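PDB 3L0G: nicotinate-nucleotide pyrophosphorylase from Ehrlichia chaffeensis, which probably catalyses the decarboxylating transfer of phosphoribose from PRPP to quinolinate, yielding nicotinate mononucleotide for NAD synthesis. Local coordinates for residues 144-149 / 273-278; 181-186 / 210-215; 228-233 / 251-256. One frame throughout, in Å; residues are numbered along the deposited sequence. Where two conformers were deposited one is given.

Interaction 1: 144-149 / 273-278; sequences KVKIRS and VDYISI. With EDO (1,2-ethanediol), chain I.
Strands 146-148 and 275-277 run parallel, 4.6 Å apart at their axes and 26° from alignment, with Lys146 opposite Tyr275, Ile147 opposite Ile276 and Arg148 opposite Ser277. Four backbone hydrogen bonds join them, the shortest from Arg148 N to Ile276 O at 2.8 Å.

On the face carrying Tyr275 and Arg148, the guanidinium lies flat on the phenol ring, planes 11° apart. Arg148 CZ sits 3.6 Å from the ring centroid, almost straight above it, a cation-pi stack in which NH1 reaches over Tyr275 CZ at 3.4 Å. Bends at chi2 and chi3 of the arginine bring its guanidinium over the ring. Lys146 CB also touches this ring, 3.7 Å from Tyr275 CD1. The opposite face is aliphatic: Val145 CG1 packs on Ile276 CD1 at 3.9 Å, with helix 262-269 against both side chains. At the start of the strands Lys144 NZ forms a salt bridge to Asp274 OD1 (3.1 Å), approaching from above the carboxylate plane, while Asp274 OD2 takes the Leu254 amide.

Arg148 NH2 also pairs with Glu255 on the next strand. Ring and carboxylate together fix the guanidinium's tilt and position, and their combined field would be expected to stabilise its positive charge.

Interaction 2: 181-186 / 210-215; sequences VLIKDN and IAIECD. With FMT (formic acid), chain J.
The two carboxylates that meet here, Glu213 and Asp185, have planes turned 75° apart, and Glu213 OE1 comes to 3.4 Å from Asp185 OD1 with no bond between these two acceptors. What brings them together is the Asp185 amide: Asp185 N donates to Glu213 OE1 at 2.8 Å, nearly straight at 176°, on the anti side of the carboxylate and somewhat out of its plane. Asp185 opens helix 185-191, and an acidic oxygen on its first-turn amide would be expected to gain from the helix dipole, offsetting some of the repulsion.

Glu213 reaches this amide because its CG stands between backbone N and carbonyl carbon (chi1 46°) and the chain then extends, laying CG 3.3 Å from Lys184 CA. Its other oxygen, OE2, has a long salt bridge to Lys184 NZ. A bend at the end of the lysine chain turns that ammonium toward a formate, probably from the crystallisation liquor, and it donates to O2 at 3.0 Å; Arg174 and Arg151 bind the same small anion.

Along the strands, before this polar end, Ile183 is bonded through both its backbone N, which donates to Ala211 O, and its O, which accepts from Glu213 N at 2.8 Å. Leu182 CD1 presses tightly on Ala211 CB, 3.5 Å away, whereas on the other face Ile183 CD1 packs against Ile210 CG2 at 3.8 Å. Thr45 of the second subunit binds the Leu182 amide and packs on Ile183, so this edge of the sheet is covered by a neighbouring chain.

Parallel strands 181-183 and 210-214, linked through helices 185-191 and 194-204, belong to the incomplete alpha/beta-barrel of quinolinate phosphoribosyltransferases. The basic cluster of Lys184, Arg174 and Arg151 round the formate, on the face carrying Leu182, is consistent with this family's anion-binding active site.

Interaction 3: 228-233 / 251-256; sequences VDMILL and KSVLEV. With EDO (1,2-ethanediol), chain I.
Strand 230-234, helix 238-248 and strand 253-257 make a beta-alpha-beta unit of the barrel domain, and its two parallel strands meet directly through Met230 with Val253, Ile231 with Leu254, Leu232 with Glu255 and Leu233 with Val256. Their axes pass 4.6 Å apart at 21°. Four backbone hydrogen bonds tie them, the shortest from Leu233 N to Glu255 O at 2.7 Å.

Val253 O is held twice. Ile231 N donates to it across the strands, and Ser252 OG donates from the opposite face of the carbonyl plane at 2.9 Å. The hydroxyl, turned trans to the serine N (chi1 160°), also lies along the side of Ile231, 3.6 Å from CG1.

On one face, Leu254 CD2 lodges among the branches of Leu233, 3.7 Å from CG, and touches Ile231 CG2 at 3.9 Å, where the isoleucine and Leu254 run alongside each other. Helix 238-248, the crossover connection of the right-handed unit, lies over this layer with Val245 and Val248 against Leu254, while helix 217-225 meets Ile231.

The other face looks into the barrel and ends in charge. Glu255 runs out extended, its OE2 3.5 Å from Met230 CE and its OE1 near Leu232 CD1. This is the carboxylate that also pairs with Arg148; Ser277 OG comes implausibly close to OE1, so its bond there is doubtful. An ethanediol, probably from the crystallisation liquor, donates through O2 to Glu255 OE1 and rests its C1 on Leu232 CD1 at 3.5 Å.

In the fold
All three contacts are steps across one six-stranded parallel sheet: interaction 1 joins strands 146-148 and 275-277, interaction 3 the middle pair, 253-257 and 230-234, and interaction 2 the far edge. Interactions 1 and 3 lie about 11 Å apart between centres and meet where Glu255 of interaction 3 pairs with Arg148 of interaction 1; one ethanediol touches both. Interactions 2 and 3, about 10 Å apart between centres, are joined by backbone and side-chain hydrogen bonds, Cys214 N to Leu232 O at 2.8 Å and Ile210 N to Asp229 OD2. Interactions 1 and 2 do not touch, with about 7 Å between nearest atoms. Ethanediol and formate both sit on the barrel's inner side, consistent with the family's substrate pocket.

Interaction 1: 144-149 / 273-278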
ATOM      1  N   LYS C 144     -21.096  23.314  24.276  1.00 16.28           N
ATOM      2  CA  LYS C 144     -20.088  23.674  23.267  1.00 16.49           C
ATOM      3  C   LYS C 144     -19.173  22.516  22.925  1.00 15.38           C
ATOM      4  O   LYS C 144     -18.278  22.670  22.106  1.00 15.43           O
ATOM      5  CB  LYS C 144     -19.226  24.846  23.737  1.00 17.45           C
ATOM      6  CG  LYS C 144     -18.397  24.555  25.003  1.00 19.41           C
ATOM      7  CD  LYS C 144     -17.583  25.804  25.389  1.00 22.22           C
ATOM      8  CE  LYS C 144     -17.089  25.765  26.822  1.00 22.91           C
ATOM      9  NZ  LYS C 144     -15.764  26.463  26.902  1.00 25.78           N
ATOM     10  N   VAL C 145     -19.400  21.352  23.524  1.00 13.83           N
ATOM     11  CA  VAL C 145     -18.437  20.265  23.416  1.00 13.32           C
ATOM     12  C   VAL C 145     -18.420  19.593  22.034  1.00 12.05           C
ATOM     13  O   VAL C 145     -19.468  19.364  21.425  1.00 11.73           O
ATOM     14  CB  VAL C 145     -18.674  19.224  24.509  1.00 13.30           C
ATOM     15  CG1 VAL C 145     -17.785  18.027  24.300  1.00 13.49           C
ATOM     16  CG2 VAL C 145     -18.420  19.852  25.869  1.00 13.70           C
ATOM     17  N   LYS C 146     -17.221  19.306  21.547  1.00 11.20           N
ATOM     18  CA  LYS C 146     -17.042  18.408  20.395  1.00 10.99           C
ATOM     19  C   LYS C 146     -16.489  17.057  20.857  1.00 10.11           C
ATOM     20  O   LYS C 146     -15.619  16.992  21.726  1.00 10.97           O
ATOM     21  CB  LYS C 146     -16.104  19.045  19.357  1.00 11.37           C
ATOM     22  CG  LYS C 146     -16.547  20.450  18.864  1.00 13.49           C
ATOM     23  CD  LYS C 146     -17.876  20.345  18.131  1.00 16.47           C
ATOM     24  CE  LYS C 146     -18.357  21.664  17.593  1.00 20.33           C
ATOM     25  NZ  LYS C 146     -19.603  21.459  16.793  1.00 21.82           N
ATOM     26  N   ILE C 147     -16.996  15.976  20.285  1.00  9.76           N
ATOM     27  CA  ILE C 147     -16.475  14.633  20.553  1.00  9.59           C
ATOM     28  C   ILE C 147     -15.244  14.397  19.655  1.00  9.65           C
ATOM     29  O   ILE C 147     -15.310  14.650  18.443  1.00  9.08           O
ATOM     30  CB  ILE C 147     -17.556  13.555  20.268  1.00  9.73           C
ATOM     31  CG1 ILE C 147     -18.801  13.764  21.185  1.00 11.31           C
ATOM     32  CG2 ILE C 147     -16.974  12.166  20.410  1.00  7.19           C
ATOM     33  CD1 ILE C 147     -18.490  13.887  22.736  1.00  7.22           C
ATOM     34  N   ARG C 148     -14.125  13.954  20.251  1.00  9.08           N
ATOM     35  CA  ARG C 148     -12.905  13.654  19.495  1.00  8.84           C
ATOM     36  C   ARG C 148     -12.497  12.205  19.523  1.00  8.25           C
ATOM     37  O   ARG C 148     -12.768  11.482  20.495  1.00  7.33           O
ATOM     38  CB  ARG C 148     -11.717  14.495  19.936  1.00  8.70           C
ATOM     39  CG  ARG C 148     -11.973  15.970  19.605  1.00 13.15           C
ATOM     40  CD  ARG C 148     -10.849  16.740  19.012  1.00 16.88           C
ATOM     41  NE  ARG C 148      -9.911  17.174  20.009  1.00 17.41           N
ATOM     42  CZ  ARG C 148      -9.242  18.331  20.004  1.00 17.26           C
ATOM     43  NH1 ARG C 148      -9.411  19.250  19.065  1.00 18.93           N
ATOM     44  NH2 ARG C 148      -8.387  18.565  20.988  1.00 15.94           N
ATOM     45  N   SER C 149     -11.874  11.779  18.424  1.00  7.67           N
ATOM     46  CA  SER C 149     -11.272  10.472  18.355  1.00  7.35           C
ATOM     47  C   SER C 149      -9.932  10.559  19.063  1.00  7.64           C
ATOM     48  O   SER C 149      -9.485  11.658  19.446  1.00  7.31           O
ATOM     49  CB  SER C 149     -11.097  10.006  16.914  1.00  8.29           C
ATOM     50  OG  SER C 149     -10.304  10.932  16.164  1.00  6.42           O
ATOM     51  N   VAL C 273     -15.837  22.061  29.705  1.00 10.70           N
ATOM     52  CA  VAL C 273     -14.688  21.645  28.910  1.00  9.59           C
ATOM     53  C   VAL C 273     -15.014  21.876  27.413  1.00  9.94           C
ATOM     54  O   VAL C 273     -16.173  22.075  27.060  1.00 11.06           O
ATOM     55  CB  VAL C 273     -14.309  20.179  29.241  1.00  9.88           C
ATOM     56  CG1 VAL C 273     -13.817  20.083  30.706  1.00  7.98           C
ATOM     57  CG2 VAL C 273     -15.471  19.200  28.971  1.00  7.49           C
ATOM     58  N   ASP C 274     -14.007  21.887  26.558  1.00  9.22           N
ATOM     59  CA  ASP C 274     -14.190  22.123  25.114  1.00 10.04           C
ATOM     60  C   ASP C 274     -14.364  20.848  24.293  1.00 10.16           C
ATOM     61  O   ASP C 274     -15.129  20.814  23.325  1.00 10.38           O
ATOM     62  CB  ASP C 274     -12.987  22.886  24.557  1.00 10.14           C
ATOM     63  CG  ASP C 274     -12.766  24.218  25.275  1.00 10.77           C
ATOM     64  OD1 ASP C 274     -13.646  25.081  25.185  1.00 12.00           O
ATOM     65  OD2 ASP C 274     -11.733  24.386  25.959  1.00  9.94           O
ATOM     66  N   TYR C 275     -13.645  19.806  24.689  1.00  9.29           N
ATOM     67  CA  TYR C 275     -13.616  18.561  23.942  1.00  9.27           C
ATOM     68  C   TYR C 275     -13.757  17.384  24.894  1.00  9.13           C
ATOM     69  O   TYR C 275     -13.325  17.458  26.044  1.00  8.36           O
ATOM     70  CB  TYR C 275     -12.289  18.446  23.197  1.00  8.61           C
ATOM     71  CG  TYR C 275     -12.079  19.523  22.140  1.00  8.84           C
ATOM     72  CD1 TYR C 275     -12.748  19.450  20.926  1.00 10.41           C
ATOM     73  CD2 TYR C 275     -11.222  20.592  22.349  1.00  9.30           C
ATOM     74  CE1 TYR C 275     -12.567  20.377  19.950  1.00 10.89           C
ATOM     75  CE2 TYR C 275     -11.043  21.582  21.348  1.00 10.77           C
ATOM     76  CZ  TYR C 275     -11.719  21.447  20.155  1.00 11.58           C
ATOM     77  OH  TYR C 275     -11.604  22.363  19.145  1.00 13.44           O
ATOM     78  N   ILE C 276     -14.352  16.300  24.403  1.00  9.99           N
ATOM     79  CA  ILE C 276     -14.219  15.001  25.061  1.00  9.71           C
ATOM     80  C   ILE C 276     -13.722  13.969  24.035  1.00 10.62           C
ATOM     81  O   ILE C 276     -14.395  13.704  23.020  1.00 10.35           O
ATOM     82  CB  ILE C 276     -15.533  14.548  25.730  1.00  9.41           C
ATOM     83  CG1 ILE C 276     -15.948  15.572  26.804  1.00  9.47           C
ATOM     84  CG2 ILE C 276     -15.367  13.137  26.377  1.00  9.68           C
ATOM     85  CD1 ILE C 276     -17.436  15.497  27.182  1.00  6.25           C
ATOM     86  N   SER C 277     -12.544  13.405  24.330  1.00 10.53           N
ATOM     87  CA  SER C 277     -11.882  12.359  23.547  0.50 11.43           C
ATOM     88  C   SER C 277     -12.272  10.994  24.096  1.00 11.48           C
ATOM     89  O   SER C 277     -12.121  10.779  25.283  1.00 12.53           O
ATOM     90  CB  SER C 277     -10.363  12.481  23.692  0.50 10.91           C
ATOM     91  OG  SER C 277      -9.798  13.219  22.641  0.50 12.92           O
ATOM     92  N   ILE C 278     -12.714  10.066  23.245  1.00 11.71           N
ATOM     93  CA  ILE C 278     -13.242   8.795  23.709  1.00 11.28           C
ATOM     94  C   ILE C 278     -12.601   7.632  22.936  1.00 11.51           C
ATOM     95  O   ILE C 278     -12.808   7.503  21.745  1.00 10.87           O
ATOM     96  CB  ILE C 278     -14.784   8.729  23.543  1.00 11.66           C
ATOM     97  CG1 ILE C 278     -15.450   9.925  24.209  1.00 10.97           C
ATOM     98  CG2 ILE C 278     -15.318   7.439  24.155  1.00  9.85           C
ATOM     99  CD1 ILE C 278     -16.942   9.989  23.963  1.00 10.83           C
TER
HETATM  100  C1  EDO I 300      -6.385  13.132  22.548  1.00 19.76           C
HETATM  101  O1  EDO I 300      -6.734  11.960  21.822  1.00 20.46           O
HETATM  102  C2  EDO I 300      -6.293  14.336  21.607  1.00 16.77           C
HETATM  103  O2  EDO I 300      -7.585  14.851  21.229  1.00 16.35           O
HETATM  104  O   HOH W   1     -15.789  22.917  21.648  1.00 14.71           O

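Interaction 2: 181-186 / 210-215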
ATOM      1  N   VAL C 181       1.559  17.998  18.340  1.00 10.33           N
ATOM      2  CA  VAL C 181       2.252  17.765  19.600  1.00  9.04           C
ATOM      3  C   VAL C 181       1.245  17.376  20.680  1.00  9.80           C
ATOM      4  O   VAL C 181       0.185  18.019  20.854  1.00  9.49           O
ATOM      5  CB  VAL C 181       3.047  19.001  20.040  1.00  8.88           C
ATOM      6  CG1 VAL C 181       3.446  18.888  21.543  1.00  7.17           C
ATOM      7  CG2 VAL C 181       4.280  19.177  19.116  1.00  7.98           C
ATOM      8  N   LEU C 182       1.559  16.302  21.393  1.00  9.60           N
ATOM      9  CA  LEU C 182       0.759  15.929  22.560  1.00  9.93           C
ATOM     10  C   LEU C 182       1.721  15.284  23.525  1.00  8.86           C
ATOM     11  O   LEU C 182       2.150  14.164  23.300  1.00  8.54           O
ATOM     12  CB  LEU C 182      -0.400  14.975  22.191  1.00  9.75           C
ATOM     13  CG  LEU C 182      -1.265  14.556  23.397  1.00 12.32           C
ATOM     14  CD1 LEU C 182      -1.880  15.779  24.079  1.00 10.97           C
ATOM     15  CD2 LEU C 182      -2.372  13.573  22.982  1.00 15.22           C
ATOM     16  N   ILE C 183       2.074  16.042  24.567  1.00  8.71           N
ATOM     17  CA  ILE C 183       3.013  15.627  25.581  1.00  7.94           C
ATOM     18  C   ILE C 183       2.235  14.762  26.535  1.00  9.04           C
ATOM     19  O   ILE C 183       1.194  15.173  27.047  1.00  8.78           O
ATOM     20  CB  ILE C 183       3.598  16.853  26.332  1.00  7.73           C
ATOM     21  CG1 ILE C 183       4.291  17.803  25.304  1.00  6.00           C
ATOM     22  CG2 ILE C 183       4.532  16.405  27.462  1.00  8.27           C
ATOM     23  CD1 ILE C 183       4.793  19.097  25.860  1.00  3.51           C
ATOM     24  N   LYS C 184       2.752  13.563  26.768  1.00  9.85           N
ATOM     25  CA  LYS C 184       2.026  12.506  27.448  1.00  9.92           C
ATOM     26  C   LYS C 184       2.625  12.200  28.783  1.00  9.03           C
ATOM     27  O   LYS C 184       3.756  12.612  29.064  1.00  9.54           O
ATOM     28  CB  LYS C 184       1.979  11.272  26.537  1.00 11.05           C
ATOM     29  CG  LYS C 184       1.015  11.504  25.382  1.00 13.21           C
ATOM     30  CD  LYS C 184       0.760  10.271  24.537  1.00 16.71           C
ATOM     31  CE  LYS C 184      -0.243  10.546  23.429  1.00 17.20           C
ATOM     32  NZ  LYS C 184      -1.691  10.329  23.799  1.00 20.18           N
ATOM     33  N   ASP C 185       1.868  11.479  29.614  1.00  8.58           N
ATOM     34  CA  ASP C 185       2.366  10.953  30.888  1.00  8.89           C
ATOM     35  C   ASP C 185       3.786  10.403  30.757  1.00  8.38           C
ATOM     36  O   ASP C 185       4.668  10.700  31.567  1.00  8.78           O
ATOM     37  CB  ASP C 185       1.411   9.886  31.489  1.00  8.82           C
ATOM     38  CG  ASP C 185       1.180   8.668  30.574  1.00 11.17           C
ATOM     39  OD1 ASP C 185       1.705   8.580  29.419  1.00 10.70           O
ATOM     40  OD2 ASP C 185       0.484   7.740  31.048  1.00 15.24           O
ATOM     41  N   ASN C 186       4.024   9.637  29.707  1.00  8.75           N
ATOM     42  CA  ASN C 186       5.327   8.966  29.547  1.00  8.99           C
ATOM     43  C   ASN C 186       6.490   9.877  29.109  1.00  8.69           C
ATOM     44  O   ASN C 186       7.651   9.557  29.347  1.00  8.87           O
ATOM     45  CB  ASN C 186       5.179   7.756  28.651  1.00  8.29           C
ATOM     46  CG  ASN C 186       4.500   6.588  29.366  1.00  9.55           C
ATOM     47  OD1 ASN C 186       3.940   5.691  28.717  1.00 10.33           O
ATOM     48  ND2 ASN C 186       4.554   6.588  30.713  1.00  5.53           N
ATOM     49  N   ILE C 210       0.837  23.552  21.576  1.00 11.99           N
ATOM     50  CA  ILE C 210       1.245  22.537  22.563  1.00 11.64           C
ATOM     51  C   ILE C 210       0.076  22.049  23.356  1.00 11.39           C
ATOM     52  O   ILE C 210      -0.538  22.844  24.050  1.00 10.52           O
ATOM     53  CB  ILE C 210       2.307  23.065  23.547  1.00 11.22           C
ATOM     54  CG1 ILE C 210       3.517  23.619  22.778  1.00 11.30           C
ATOM     55  CG2 ILE C 210       2.715  21.959  24.500  1.00 10.89           C
ATOM     56  CD1 ILE C 210       4.738  23.928  23.651  1.00 11.92           C
ATOM     57  N   ALA C 211      -0.211  20.741  23.242  1.00 11.34           N
ATOM     58  CA  ALA C 211      -1.139  20.016  24.136  1.00 11.57           C
ATOM     59  C   ALA C 211      -0.383  19.128  25.109  1.00 11.76           C
ATOM     60  O   ALA C 211       0.625  18.539  24.745  1.00 11.49           O
ATOM     61  CB  ALA C 211      -2.098  19.151  23.339  1.00 11.85           C
ATOM     62  N   ILE C 212      -0.888  19.001  26.347  1.00 11.78           N
ATOM     63  CA  ILE C 212      -0.241  18.157  27.353  1.00 11.75           C
ATOM     64  C   ILE C 212      -1.264  17.395  28.198  1.00 12.21           C
ATOM     65  O   ILE C 212      -2.285  17.951  28.596  1.00 12.45           O
ATOM     66  CB  ILE C 212       0.703  18.982  28.238  1.00 12.03           C
ATOM     67  CG1 ILE C 212       1.435  18.087  29.273  1.00 11.38           C
ATOM     68  CG2 ILE C 212      -0.059  20.122  28.911  1.00 11.27           C
ATOM     69  CD1 ILE C 212       2.651  18.797  30.000  1.00  9.89           C
ATOM     70  N   GLU C 213      -1.021  16.115  28.447  1.00 12.23           N
ATOM     71  CA  GLU C 213      -1.924  15.375  29.325  1.00 13.51           C
ATOM     72  C   GLU C 213      -1.532  15.416  30.804  1.00 12.85           C
ATOM     73  O   GLU C 213      -0.366  15.222  31.195  1.00 13.88           O
ATOM     74  CB  GLU C 213      -2.214  13.958  28.845  1.00 13.81           C
ATOM     75  CG  GLU C 213      -1.084  13.153  28.404  1.00 17.71           C
ATOM     76  CD  GLU C 213      -1.452  11.667  28.225  1.00 19.43           C
ATOM     77  OE1 GLU C 213      -0.782  10.813  28.875  1.00 16.04           O
ATOM     78  OE2 GLU C 213      -2.414  11.383  27.449  1.00 20.74           O
ATOM     79  N   CYS C 214      -2.538  15.705  31.611  1.00 12.77           N
ATOM     80  CA  CYS C 214      -2.412  15.848  33.044  1.00 12.21           C
ATOM     81  C   CYS C 214      -3.321  14.830  33.729  1.00 12.76           C
ATOM     82  O   CYS C 214      -4.456  14.611  33.290  1.00 12.65           O
ATOM     83  CB  CYS C 214      -2.849  17.253  33.420  1.00 12.33           C
ATOM     84  SG  CYS C 214      -1.863  18.612  32.688  1.00 12.86           S
ATOM     85  N   ASP C 215      -2.856  14.211  34.800  1.00 13.19           N
ATOM     86  CA  ASP C 215      -3.750  13.384  35.598  1.00 14.48           C
ATOM     87  C   ASP C 215      -3.989  13.847  37.018  1.00 13.43           C
ATOM     88  O   ASP C 215      -4.615  13.134  37.774  1.00 12.61           O
ATOM     89  CB  ASP C 215      -3.398  11.895  35.528  1.00 15.67           C
ATOM     90  CG  ASP C 215      -2.015  11.598  35.954  1.00 20.34           C
ATOM     91  OD1 ASP C 215      -1.389  12.455  36.622  1.00 23.53           O
ATOM     92  OD2 ASP C 215      -1.546  10.484  35.601  1.00 28.15           O
TER
HETATM   93  C   FMT J 301      -3.667  11.038  20.476  1.00 12.40           C
HETATM   94  O1  FMT J 301      -3.673  11.872  19.561  1.00 12.07           O
HETATM   95  O2  FMT J 301      -2.627  10.563  20.949  1.00 12.46           O

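Interaction 3: 228-233 / 251-256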
ATOM      1  N   VAL C 228       0.505  26.580  28.072  1.00  9.77           N
ATOM      2  CA  VAL C 228       0.180  25.623  27.012  1.00  9.52           C
ATOM      3  C   VAL C 228      -1.117  26.002  26.315  1.00  9.45           C
ATOM      4  O   VAL C 228      -1.916  26.756  26.830  1.00  8.00           O
ATOM      5  CB  VAL C 228       0.102  24.158  27.519  1.00  9.52           C
ATOM      6  CG1 VAL C 228       1.461  23.704  27.963  1.00 10.30           C
ATOM      7  CG2 VAL C 228      -0.911  24.006  28.614  1.00  8.63           C
ATOM      8  N   ASP C 229      -1.311  25.475  25.120  1.00  9.55           N
ATOM      9  CA  ASP C 229      -2.491  25.840  24.341  1.00  9.75           C
ATOM     10  C   ASP C 229      -3.658  24.941  24.726  1.00  9.27           C
ATOM     11  O   ASP C 229      -4.812  25.351  24.649  1.00  9.40           O
ATOM     12  CB  ASP C 229      -2.168  25.746  22.841  1.00  9.83           C
ATOM     13  CG  ASP C 229      -1.040  26.681  22.438  1.00 10.87           C
ATOM     14  OD1 ASP C 229      -1.315  27.895  22.330  1.00 12.55           O
ATOM     15  OD2 ASP C 229       0.097  26.214  22.248  1.00  7.35           O
ATOM     16  N   MET C 230      -3.350  23.740  25.203  1.00  9.45           N
ATOM     17  CA  MET C 230      -4.358  22.708  25.395  1.00  9.59           C
ATOM     18  C   MET C 230      -3.924  21.753  26.477  1.00  9.26           C
ATOM     19  O   MET C 230      -2.775  21.313  26.516  1.00  8.63           O
ATOM     20  CB  MET C 230      -4.579  21.943  24.083  1.00  9.95           C
ATOM     21  CG  MET C 230      -5.477  20.686  24.165  1.00 12.38           C
ATOM     22  SD  MET C 230      -5.835  20.086  22.493  1.00 17.46           S
ATOM     23  CE  MET C 230      -5.653  18.288  22.722  1.00 15.25           C
ATOM     24  N   ILE C 231      -4.862  21.466  27.365  1.00  9.67           N
ATOM     25  CA  ILE C 231      -4.646  20.576  28.501  1.00 10.40           C
ATOM     26  C   ILE C 231      -5.666  19.440  28.425  1.00 10.28           C
ATOM     27  O   ILE C 231      -6.863  19.661  28.301  1.00 10.76           O
ATOM     28  CB  ILE C 231      -4.779  21.328  29.832  1.00 10.16           C
ATOM     29  CG1 ILE C 231      -3.625  22.307  30.013  1.00 11.25           C
ATOM     30  CG2 ILE C 231      -4.789  20.343  30.998  1.00 10.47           C
ATOM     31  CD1 ILE C 231      -3.793  23.225  31.252  1.00 12.41           C
ATOM     32  N   LEU C 232      -5.165  18.223  28.484  1.00 11.35           N
ATOM     33  CA  LEU C 232      -5.978  17.030  28.474  1.00 12.06           C
ATOM     34  C   LEU C 232      -6.093  16.513  29.906  1.00 11.81           C
ATOM     35  O   LEU C 232      -5.091  16.408  30.621  1.00 11.81           O
ATOM     36  CB  LEU C 232      -5.308  15.998  27.569  1.00 12.92           C
ATOM     37  CG  LEU C 232      -6.083  14.764  27.154  1.00 15.91           C
ATOM     38  CD1 LEU C 232      -5.679  14.346  25.730  1.00 20.48           C
ATOM     39  CD2 LEU C 232      -5.831  13.619  28.165  1.00 20.42           C
ATOM     40  N   LEU C 233      -7.316  16.228  30.334  1.00 11.57           N
ATOM     41  CA  LEU C 233      -7.565  15.688  31.673  1.00 12.13           C
ATOM     42  C   LEU C 233      -7.760  14.158  31.545  1.00 13.46           C
ATOM     43  O   LEU C 233      -8.746  13.692  30.957  1.00 12.57           O
ATOM     44  CB  LEU C 233      -8.770  16.384  32.302  1.00 11.83           C
ATOM     45  CG  LEU C 233      -8.754  17.932  32.336  1.00 11.64           C
ATOM     46  CD1 LEU C 233     -10.097  18.518  32.837  1.00 10.61           C
ATOM     47  CD2 LEU C 233      -7.610  18.472  33.210  1.00 10.62           C
ATOM     48  N   LYS C 251      -8.221  30.007  29.782  1.00 16.82           N
ATOM     49  CA  LYS C 251      -6.876  30.389  29.302  1.00 16.98           C
ATOM     50  C   LYS C 251      -6.194  29.278  28.504  1.00 16.42           C
ATOM     51  O   LYS C 251      -5.203  29.517  27.828  1.00 17.11           O
ATOM     52  CB  LYS C 251      -5.971  30.774  30.477  1.00 17.74           C
ATOM     53  CG  LYS C 251      -6.510  31.928  31.334  1.00 19.91           C
ATOM     54  CD  LYS C 251      -5.534  32.363  32.436  1.00 24.04           C
ATOM     55  CE  LYS C 251      -5.257  31.263  33.501  1.00 25.87           C
ATOM     56  NZ  LYS C 251      -3.770  31.162  33.758  1.00 26.54           N
ATOM     57  N   SER C 252      -6.711  28.056  28.603  1.00 14.89           N
ATOM     58  CA  SER C 252      -6.272  26.981  27.734  1.00 13.99           C
ATOM     59  C   SER C 252      -7.500  26.199  27.280  1.00 11.94           C
ATOM     60  O   SER C 252      -8.540  26.236  27.913  1.00 10.18           O
ATOM     61  CB  SER C 252      -5.217  26.112  28.463  1.00 14.50           C
ATOM     62  OG  SER C 252      -5.063  24.835  27.893  1.00 17.72           O
ATOM     63  N   VAL C 253      -7.383  25.539  26.133  1.00 10.78           N
ATOM     64  CA  VAL C 253      -8.383  24.589  25.709  1.00  9.82           C
ATOM     65  C   VAL C 253      -8.336  23.444  26.743  1.00  9.27           C
ATOM     66  O   VAL C 253      -7.269  23.132  27.263  1.00  8.86           O
ATOM     67  CB  VAL C 253      -8.105  24.106  24.253  1.00  9.94           C
ATOM     68  CG1 VAL C 253      -8.877  22.830  23.928  1.00  6.62           C
ATOM     69  CG2 VAL C 253      -8.432  25.264  23.224  1.00 10.00           C
ATOM     70  N   LEU C 254      -9.486  22.877  27.081  1.00  9.15           N
ATOM     71  CA  LEU C 254      -9.568  21.729  28.016  1.00  9.53           C
ATOM     72  C   LEU C 254     -10.304  20.594  27.380  1.00  9.03           C
ATOM     73  O   LEU C 254     -11.448  20.758  26.929  1.00  8.40           O
ATOM     74  CB  LEU C 254     -10.339  22.098  29.303  1.00 10.02           C
ATOM     75  CG  LEU C 254      -9.584  22.502  30.556  1.00 13.02           C
ATOM     76  CD1 LEU C 254     -10.568  22.785  31.713  1.00 13.06           C
ATOM     77  CD2 LEU C 254      -8.583  21.392  30.918  1.00 14.51           C
ATOM     78  N   GLU C 255      -9.686  19.419  27.425  1.00  8.92           N
ATOM     79  CA  GLU C 255     -10.249  18.220  26.837  1.00  9.65           C
ATOM     80  C   GLU C 255     -10.266  17.157  27.916  1.00 10.11           C
ATOM     81  O   GLU C 255      -9.278  17.024  28.630  1.00 11.02           O
ATOM     82  CB  GLU C 255      -9.359  17.762  25.691  1.00  9.64           C
ATOM     83  CG  GLU C 255      -9.716  16.442  25.109  1.00 11.07           C
ATOM     84  CD  GLU C 255      -9.070  16.229  23.746  1.00 15.93           C
ATOM     85  OE1 GLU C 255      -8.663  15.093  23.479  1.00 17.17           O
ATOM     86  OE2 GLU C 255      -8.969  17.199  22.961  1.00 18.14           O
ATOM     87  N   VAL C 256     -11.360  16.417  28.031  1.00 10.26           N
ATOM     88  CA  VAL C 256     -11.425  15.258  28.925  1.00 11.58           C
ATOM     89  C   VAL C 256     -11.231  14.046  28.042  1.00 13.17           C
ATOM     90  O   VAL C 256     -11.905  13.920  27.018  1.00 11.77           O
ATOM     91  CB  VAL C 256     -12.782  15.162  29.669  1.00 11.43           C
ATOM     92  CG1 VAL C 256     -12.907  13.829  30.454  1.00 11.48           C
ATOM     93  CG2 VAL C 256     -12.989  16.372  30.618  1.00  9.49           C
TER
HETATM   94  C1  EDO I 300      -6.385  13.132  22.548  1.00 19.76           C
HETATM   95  O1  EDO I 300      -6.734  11.960  21.822  1.00 20.46           O
HETATM   96  C2  EDO I 300      -6.293  14.336  21.607  1.00 16.77           C
HETATM   97  O2  EDO I 300      -7.585  14.851  21.229  1.00 16.35           O
HETATM   98  O   HOH W   2      -2.342  28.472  28.776  1.00 22.82           O
HETATM   99  O   HOH W   3      -3.064  29.701  25.389  1.00 31.36           O